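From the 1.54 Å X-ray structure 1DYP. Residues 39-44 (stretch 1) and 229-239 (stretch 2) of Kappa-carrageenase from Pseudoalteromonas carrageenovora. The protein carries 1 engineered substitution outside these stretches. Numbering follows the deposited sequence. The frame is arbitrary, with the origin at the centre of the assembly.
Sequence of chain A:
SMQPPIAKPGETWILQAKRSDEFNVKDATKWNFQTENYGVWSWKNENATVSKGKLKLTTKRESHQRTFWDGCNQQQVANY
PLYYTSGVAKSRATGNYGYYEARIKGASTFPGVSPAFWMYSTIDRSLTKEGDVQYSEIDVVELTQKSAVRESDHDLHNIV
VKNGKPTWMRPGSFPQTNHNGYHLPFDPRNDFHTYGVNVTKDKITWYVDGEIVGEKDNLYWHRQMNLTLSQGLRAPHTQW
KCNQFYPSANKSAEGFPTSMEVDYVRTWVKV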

# COMPACT_ATOMS: atom_id res chain seq x y z
N GLY A 39 -7.05 5.57 8.82
CA GLY A 39 -7.52 6.50 7.83
C GLY A 39 -8.94 6.93 8.19
O GLY A 39 -9.31 6.92 9.36
N VAL A 40 -9.73 7.30 7.19
CA VAL A 40 -11.10 7.74 7.44
C VAL A 40 -12.12 6.86 6.74
O VAL A 40 -13.12 7.34 6.21
N TRP A 41 -11.84 5.57 6.72
CA TRP A 41 -12.74 4.60 6.12
C TRP A 41 -12.56 3.34 6.94
O TRP A 41 -11.72 3.29 7.83
N SER A 42 -13.38 2.33 6.67
CA SER A 42 -13.25 1.07 7.38
C SER A 42 -13.18 -0.03 6.35
O SER A 42 -13.80 0.05 5.29
N TRP A 43 -12.40 -1.06 6.66
CA TRP A 43 -12.27 -2.19 5.76
C TRP A 43 -13.46 -3.12 5.97
O TRP A 43 -13.93 -3.30 7.09
N LYS A 44 -13.95 -3.70 4.88
CA LYS A 44 -15.05 -4.65 4.97
C LYS A 44 -14.72 -5.82 4.08
O LYS A 44 -14.37 -5.65 2.91
N LEU A 229 -2.54 -5.21 -0.50
CA LEU A 229 -3.20 -4.62 -1.66
C LEU A 229 -4.41 -3.95 -1.02
O LEU A 229 -5.17 -4.59 -0.29
N SER A 230 -4.59 -2.65 -1.26
CA SER A 230 -5.72 -1.96 -0.66
C SER A 230 -6.02 -0.68 -1.40
O SER A 230 -5.19 -0.18 -2.15
N GLN A 231 -7.21 -0.16 -1.19
CA GLN A 231 -7.59 1.09 -1.83
C GLN A 231 -8.01 2.08 -0.75
O GLN A 231 -8.93 1.82 0.02
N GLY A 232 -7.30 3.20 -0.69
CA GLY A 232 -7.61 4.20 0.32
C GLY A 232 -8.38 5.38 -0.23
O GLY A 232 -8.50 5.55 -1.44
N LEU A 233 -8.91 6.19 0.67
CA LEU A 233 -9.68 7.37 0.31
C LEU A 233 -8.74 8.57 0.24
O LEU A 233 -7.75 8.64 0.98
N ARG A 234 -9.05 9.52 -0.64
CA ARG A 234 -8.22 10.71 -0.81
C ARG A 234 -9.08 11.93 -1.11
O ARG A 234 -10.31 11.84 -1.17
N ALA A 235 -8.43 13.08 -1.26
CA ALA A 235 -9.13 14.31 -1.59
C ALA A 235 -9.92 14.01 -2.86
O ALA A 235 -9.45 13.28 -3.73
N PRO A 236 -11.11 14.61 -3.01
CA PRO A 236 -11.80 15.57 -2.16
C PRO A 236 -12.57 15.05 -0.94
O PRO A 236 -13.38 15.78 -0.37
N HIS A 237 -12.32 13.81 -0.54
CA HIS A 237 -13.04 13.22 0.59
C HIS A 237 -12.25 13.17 1.87
O HIS A 237 -12.70 12.61 2.87
N THR A 238 -11.07 13.77 1.86
CA THR A 238 -10.20 13.75 3.02
C THR A 238 -9.44 15.04 3.23
O THR A 238 -9.34 15.89 2.34
N GLN A 239 -8.89 15.17 4.43
CA GLN A 239 -8.04 16.29 4.82
C GLN A 239 -6.88 15.55 5.47
O GLN A 239 -7.04 14.43 5.94

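Packing of residues 39-44 against residues 229-239 of kappa-carrageenase. Strands 41-43 and 229-233 run nearly antiparallel (163°), with axes no closer than 8.3 Å; side chains fill the space between them, and no hydrogen bond crosses between the stretches. Trp41 gives the largest contact. Its CB points toward the second stretch, and chi1 p with chi2 at 86° lays one face of the indole over the backbone of Gly232 and Leu233: CZ3 of Trp41 is 3.3 Å from N of Leu233, and CA of Gly232 makes a CH-pi contact 4.0 Å from the centroid of the six-membered ring. The bare glycine permits this approach; a CB there would be tight against CH2 of Trp41. Leu233 (t, p) also points in, its CB 3.4 Å from CE3 of Trp41, while its CD2 lies 3.9 Å from CG2 of Val40. Val40 (m) uses the same methyl against Thr238 (p), with CG2 to CG2 at 3.6 Å. Trp43 (m, chi2 119°) starts sideways, but its ring reaches across: CH2 sits 3.7 Å from CB of inward-pointing Ser230 (p), and CZ3 meets O of Gln231 at 3.6 Å, near the ring plane. Arg234 (m, m, t, chi4 -88°) starts away yet curls back, its NH1 donating to O of Leu233 (2.9 Å) and lying 4.0 Å from CH2 of Trp41; its NE and NH2, like Ser230 OG, are hydrogen-bonded elsewhere in the structure.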

# COMPACT_ATOMS: atom_id res chain seq x y z
CB VAL A 40 -11.30 9.20 7.03
CG1 VAL A 40 -10.44 10.10 7.91
CG2 VAL A 40 -10.92 9.39 5.56
CB TRP A 41 -12.35 4.33 4.66
CG TRP A 41 -10.94 3.88 4.50
CD1 TRP A 41 -10.47 2.60 4.59
CD2 TRP A 41 -9.80 4.72 4.29
NE1 TRP A 41 -9.10 2.59 4.45
CE2 TRP A 41 -8.66 3.88 4.27
CE3 TRP A 41 -9.62 6.10 4.13
CZ2 TRP A 41 -7.37 4.37 4.08
CZ3 TRP A 41 -8.33 6.59 3.94
CH2 TRP A 41 -7.22 5.73 3.92
CB SER A 42 -14.45 0.85 8.31
OG SER A 42 -14.49 1.84 9.32
CB TRP A 43 -10.99 -2.97 6.06
CG TRP A 43 -9.75 -2.15 6.03
CD1 TRP A 43 -8.89 -1.95 7.07
CD2 TRP A 43 -9.20 -1.46 4.90
NE1 TRP A 43 -7.84 -1.17 6.66
CE2 TRP A 43 -8.00 -0.86 5.33
CE3 TRP A 43 -9.61 -1.29 3.57
CZ2 TRP A 43 -7.20 -0.10 4.48
CZ3 TRP A 43 -8.81 -0.54 2.72
CH2 TRP A 43 -7.61 0.05 3.18
CB LYS A 44 -16.37 -4.01 4.53
CG LYS A 44 -16.87 -2.89 5.45
CD LYS A 44 -17.20 -3.40 6.84
CE LYS A 44 -17.71 -2.26 7.72
NZ LYS A 44 -18.10 -2.71 9.09
CB LEU A 229 -3.63 -5.70 -2.65
CG LEU A 229 -2.49 -6.38 -3.41
CD1 LEU A 229 -2.94 -7.73 -3.95
CD2 LEU A 229 -2.03 -5.46 -4.54
CB SER A 230 -5.41 -1.63 0.80
OG SER A 230 -4.30 -0.75 0.90
CB GLN A 231 -8.73 0.86 -2.82
CG GLN A 231 -9.12 2.11 -3.58
CD GLN A 231 -9.86 1.81 -4.86
OE1 GLN A 231 -9.25 1.48 -5.88
NE2 GLN A 231 -11.18 1.90 -4.81
CB LEU A 233 -10.77 7.61 1.35
CG LEU A 233 -11.96 8.49 0.97
CD1 LEU A 233 -12.80 7.81 -0.12
CD2 LEU A 233 -12.81 8.74 2.21
CB ARG A 234 -7.24 10.51 -1.97
CG ARG A 234 -6.23 9.38 -1.77
CD ARG A 234 -5.24 9.72 -0.67
NE ARG A 234 -4.13 8.76 -0.59
CZ ARG A 234 -4.15 7.64 0.12
NH1 ARG A 234 -5.22 7.32 0.83
NH2 ARG A 234 -3.08 6.85 0.13
CB ALA A 235 -8.12 15.43 -1.84
CB PRO A 236 -12.73 16.26 -3.13
CG PRO A 236 -13.19 15.11 -3.99
CD PRO A 236 -11.89 14.35 -4.24
CB HIS A 237 -13.50 11.82 0.21
CG HIS A 237 -14.20 11.77 -1.11
ND1 HIS A 237 -15.37 12.46 -1.35
CD2 HIS A 237 -13.87 11.17 -2.28
CE1 HIS A 237 -15.73 12.28 -2.61
NE2 HIS A 237 -14.84 11.50 -3.19
CB THR A 238 -9.13 12.65 2.89
OG1 THR A 238 -8.30 12.94 1.76
CG2 THR A 238 -9.76 11.28 2.71
CB GLN A 239 -8.72 17.19 5.86
CG GLN A 239 -10.02 17.83 5.41
CD GLN A 239 -9.86 18.75 4.21
OE1 GLN A 239 -8.74 19.05 3.77
NE2 GLN A 239 -10.98 19.23 3.69